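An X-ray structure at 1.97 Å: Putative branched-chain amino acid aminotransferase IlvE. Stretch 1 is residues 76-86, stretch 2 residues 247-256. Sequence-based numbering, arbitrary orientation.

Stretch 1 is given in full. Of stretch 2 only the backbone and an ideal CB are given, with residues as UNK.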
# COMPACT_ATOMS: atom_id res chain seq x y z
N LEU A 76 17.61 19.59 -14.63
CA LEU A 76 16.66 19.09 -13.65
C LEU A 76 16.23 20.25 -12.78
O LEU A 76 16.93 21.26 -12.69
CB LEU A 76 17.32 18.02 -12.77
CG LEU A 76 17.69 16.73 -13.49
CD1 LEU A 76 18.49 15.82 -12.56
CD2 LEU A 76 16.44 16.01 -14.01
N PHE A 77 15.07 20.10 -12.13
CA PHE A 77 14.49 21.14 -11.30
C PHE A 77 14.32 20.63 -9.87
O PHE A 77 13.47 19.76 -9.60
CB PHE A 77 13.14 21.57 -11.89
CG PHE A 77 12.37 22.54 -11.03
CD1 PHE A 77 12.69 23.89 -11.02
CD2 PHE A 77 11.30 22.10 -10.24
CE1 PHE A 77 11.98 24.79 -10.23
CE2 PHE A 77 10.58 22.98 -9.45
CZ PHE A 77 10.92 24.33 -9.44
N ARG A 78 15.15 21.15 -8.97
CA ARG A 78 15.11 20.82 -7.55
C ARG A 78 15.13 19.31 -7.22
O ARG A 78 14.38 18.86 -6.36
CB ARG A 78 13.88 21.48 -6.89
CG ARG A 78 13.85 23.02 -7.05
CD ARG A 78 12.53 23.63 -6.56
NE ARG A 78 12.37 24.14 -5.18
CZ ARG A 78 13.16 23.95 -4.13
NH1 ARG A 78 14.26 23.24 -4.21
NH2 ARG A 78 12.86 24.49 -2.96
N PRO A 79 16.01 18.52 -7.88
CA PRO A 79 15.94 17.08 -7.60
C PRO A 79 16.41 16.76 -6.19
O PRO A 79 16.09 15.68 -5.70
CB PRO A 79 16.90 16.49 -8.62
CG PRO A 79 17.92 17.59 -8.88
CD PRO A 79 17.09 18.84 -8.84
N ASN A 80 17.16 17.66 -5.55
CA ASN A 80 17.50 17.50 -4.14
C ASN A 80 16.26 17.37 -3.26
O ASN A 80 16.26 16.63 -2.26
CB ASN A 80 18.34 18.69 -3.64
CG ASN A 80 17.59 20.01 -3.72
OD1 ASN A 80 17.06 20.37 -4.77
ND2 ASN A 80 17.52 20.72 -2.59
N MET A 81 15.19 18.07 -3.64
CA MET A 81 13.94 18.00 -2.89
C MET A 81 13.27 16.64 -3.03
O MET A 81 12.77 16.08 -2.05
CB MET A 81 12.97 19.10 -3.34
CG MET A 81 13.44 20.52 -3.02
SD MET A 81 13.56 20.90 -1.25
CE MET A 81 11.82 21.13 -0.90
N ASN A 82 13.26 16.09 -4.24
CA ASN A 82 12.76 14.72 -4.43
C ASN A 82 13.57 13.69 -3.64
O ASN A 82 13.01 12.72 -3.11
CB ASN A 82 12.78 14.36 -5.92
CG ASN A 82 11.93 15.30 -6.74
OD1 ASN A 82 12.41 16.32 -7.24
ND2 ASN A 82 10.64 14.96 -6.88
N ALA A 83 14.89 13.87 -3.59
CA ALA A 83 15.74 12.93 -2.88
C ALA A 83 15.43 12.94 -1.39
O ALA A 83 15.42 11.89 -0.74
CB ALA A 83 17.22 13.26 -3.12
N GLU A 84 15.21 14.13 -0.84
CA GLU A 84 14.96 14.27 0.59
C GLU A 84 13.59 13.73 0.94
O GLU A 84 13.41 13.11 1.99
CB GLU A 84 15.13 15.74 1.02
CG GLU A 84 16.59 16.21 0.87
CD GLU A 84 16.83 17.68 1.24
OE1 GLU A 84 15.84 18.40 1.54
OE2 GLU A 84 18.01 18.10 1.23
N ARG A 85 12.63 13.93 0.04
CA ARG A 85 11.30 13.37 0.25
C ARG A 85 11.32 11.84 0.20
O ARG A 85 10.66 11.17 1.01
CB ARG A 85 10.28 13.94 -0.75
CG ARG A 85 8.86 13.43 -0.50
CD ARG A 85 7.82 14.15 -1.35
NE ARG A 85 7.97 13.87 -2.78
CZ ARG A 85 7.19 14.39 -3.73
NH1 ARG A 85 6.22 15.23 -3.41
NH2 ARG A 85 7.39 14.08 -5.01
N LEU A 86 12.10 11.28 -0.73
CA LEU A 86 12.26 9.82 -0.81
C LEU A 86 12.95 9.28 0.44
O LEU A 86 12.70 8.14 0.84
CB LEU A 86 13.07 9.43 -2.05
CG LEU A 86 12.72 8.18 -2.89
CD1 LEU A 86 13.95 7.56 -3.56
CD2 LEU A 86 11.87 7.14 -2.16
N UNK A 247 -0.76 14.59 4.58
CA UNK A 247 -0.64 15.09 3.21
C UNK A 247 0.78 14.87 2.66
O UNK A 247 1.77 15.04 3.38
CB UNK A 247 -1.00 16.58 3.16
N UNK A 248 0.88 14.46 1.40
CA UNK A 248 2.16 14.41 0.71
C UNK A 248 2.61 15.82 0.33
O UNK A 248 1.93 16.50 -0.44
CB UNK A 248 2.07 13.52 -0.53
N UNK A 249 3.76 16.26 0.86
CA UNK A 249 4.25 17.61 0.52
C UNK A 249 4.92 17.64 -0.86
O UNK A 249 6.02 17.10 -1.02
CB UNK A 249 5.24 18.10 1.58
N UNK A 250 4.27 18.27 -1.84
CA UNK A 250 4.82 18.28 -3.20
C UNK A 250 5.93 19.33 -3.37
O UNK A 250 5.91 20.39 -2.72
CB UNK A 250 3.70 18.54 -4.21
N UNK A 251 6.90 19.02 -4.21
CA UNK A 251 7.98 19.97 -4.52
C UNK A 251 7.38 21.20 -5.20
O UNK A 251 7.80 22.34 -4.98
CB UNK A 251 9.04 19.33 -5.41
N UNK A 252 6.35 20.96 -6.01
CA UNK A 252 5.67 22.04 -6.71
C UNK A 252 5.02 23.02 -5.72
O UNK A 252 5.13 24.24 -5.90
CB UNK A 252 4.62 21.47 -7.66
N UNK A 253 4.39 22.50 -4.68
CA UNK A 253 3.78 23.36 -3.65
C UNK A 253 4.79 24.25 -2.94
O UNK A 253 4.55 25.44 -2.76
CB UNK A 253 3.06 22.50 -2.61
N UNK A 254 5.93 23.68 -2.53
CA UNK A 254 6.94 24.47 -1.86
C UNK A 254 7.49 25.53 -2.79
O UNK A 254 7.72 26.67 -2.38
CB UNK A 254 8.07 23.58 -1.34
N UNK A 255 7.70 25.15 -4.05
CA UNK A 255 8.17 26.08 -5.07
C UNK A 255 7.19 27.25 -5.29
O UNK A 255 7.62 28.40 -5.44
CB UNK A 255 8.39 25.33 -6.39
N UNK A 256 5.90 26.94 -5.32
CA UNK A 256 4.86 27.95 -5.52
C UNK A 256 4.76 28.88 -4.31
O UNK A 256 4.63 30.10 -4.46
CB UNK A 256 3.51 27.28 -5.78

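Position 247 lies in an extended segment, and its ideal CB has nothing of stretch 1 within 5.5 Å. Stretch 1 sets no demand here. The residue is Ile247, which makes no contact.

Position 248 is also extended. Its CA-to-CB bond points sideways, and the ideal CB is 5.3 Å from Arg85 NH1. A medium or long side chain could reach the guanidinium; an acidic or an apolar one is conceivable. It is Leu248, whose CD2 lies 3.5 Å from Arg85 NH1.

At 249 the phi of -79° would allow proline as well as most other residues. The CB points sideways with no atom of stretch 1 near. The backbone does the work: Arg85 NH1 donates a hydrogen bond to the carbonyl O of 249 at 3.0 Å, and that oxygen lies at the edge of the guanidinium. The residue is Pro249, whose CD packs 4.4 Å from Arg85 CD.

Position 250 precedes a helix, with phi/psi of -80/147. Ser, Thr, Asp or Asn would suit such an N-cap. The bond points away overall, though the ideal CB is 4.2 Å from Arg85 NH1. Ser250 is found, and its OG accepts from the backbone N of 253 at 2.9 Å, capping the helix.

Position 251 points toward stretch 1. Its ideal CB is 4.4 Å from Met81 CB and 4.9 Å from Asn82 OD1. Little room remains, so a small or medium side chain such as Ala, Val, Thr or Ile is suitable. Val251 fills the site. Its CG1 meets Met81 CB at 3.8 Å and Arg78 CB at 4.1 Å. Its CG2 is 3.9 Å from Asn82 ND2 and lies over one face of the Arg85 guanidinium.

Position 252 points away and 253 is out of reach; stretch 1 constrains neither. They are Thr252 and Lys253.

Position 254 points toward stretch 1, with Met81 CE 4.5 Å from the ideal CB and Arg78 NH2 5.1 Å away. An apolar or aromatic side chain could pack on the methyl; an acidic one could address the arginine. Tyr254 takes the first course: its CD2 lies 4.0 Å from Met81 CE.

At 255 the ideal CB is 4.1 Å from Phe77 CZ and 4.3 Å from Arg78 NE. The space is tight and a donor is at hand, so Ser, Ala, Thr or Cys would be reasonable. Ser255 OG accepts a weak hydrogen bond from Arg78 NE (3.1 Å, 122°) and donates to Val251 O at 2.8 Å. Ser255 OG also lies 3.6 Å from Phe77 CZ.

Position 256 is out of reach, and Leu256 makes no contact.

Stretch 2 247-256: ILPSVTKYSL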
# COMPACT_ATOMS: atom_id res chain seq x y z
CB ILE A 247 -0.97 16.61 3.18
CG1 ILE A 247 -2.48 16.83 3.36
CG2 ILE A 247 -0.47 17.28 1.91
CD1 ILE A 247 -2.85 18.29 3.61
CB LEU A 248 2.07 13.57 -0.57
CG LEU A 248 3.36 13.61 -1.39
CD1 LEU A 248 4.17 12.36 -1.14
CD2 LEU A 248 3.09 13.79 -2.88
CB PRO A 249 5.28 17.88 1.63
CG PRO A 249 5.69 16.52 2.16
CD PRO A 249 4.76 15.47 1.59
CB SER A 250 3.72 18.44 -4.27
OG SER A 250 3.41 19.79 -4.54
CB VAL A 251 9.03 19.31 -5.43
CG1 VAL A 251 10.21 20.24 -5.66
CG2 VAL A 251 9.53 18.01 -4.80
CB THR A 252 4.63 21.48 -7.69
OG1 THR A 252 5.25 20.46 -8.49
CG2 THR A 252 4.11 22.56 -8.62
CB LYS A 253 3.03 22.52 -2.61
CG LYS A 253 2.79 23.31 -1.33
CD LYS A 253 2.10 22.51 -0.24
CE LYS A 253 3.07 21.63 0.54
NZ LYS A 253 2.30 20.86 1.57
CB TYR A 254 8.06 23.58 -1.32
CG TYR A 254 7.63 22.81 -0.10
CD1 TYR A 254 6.83 23.41 0.87
CD2 TYR A 254 7.97 21.47 0.07
CE1 TYR A 254 6.41 22.73 1.98
CE2 TYR A 254 7.55 20.77 1.18
CZ TYR A 254 6.77 21.40 2.14
OH TYR A 254 6.33 20.73 3.25
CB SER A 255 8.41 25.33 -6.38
OG SER A 255 9.41 24.33 -6.19
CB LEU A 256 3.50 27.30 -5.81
CG LEU A 256 3.38 26.72 -7.23
CD1 LEU A 256 2.05 26.05 -7.46
CD2 LEU A 256 3.62 27.82 -8.27
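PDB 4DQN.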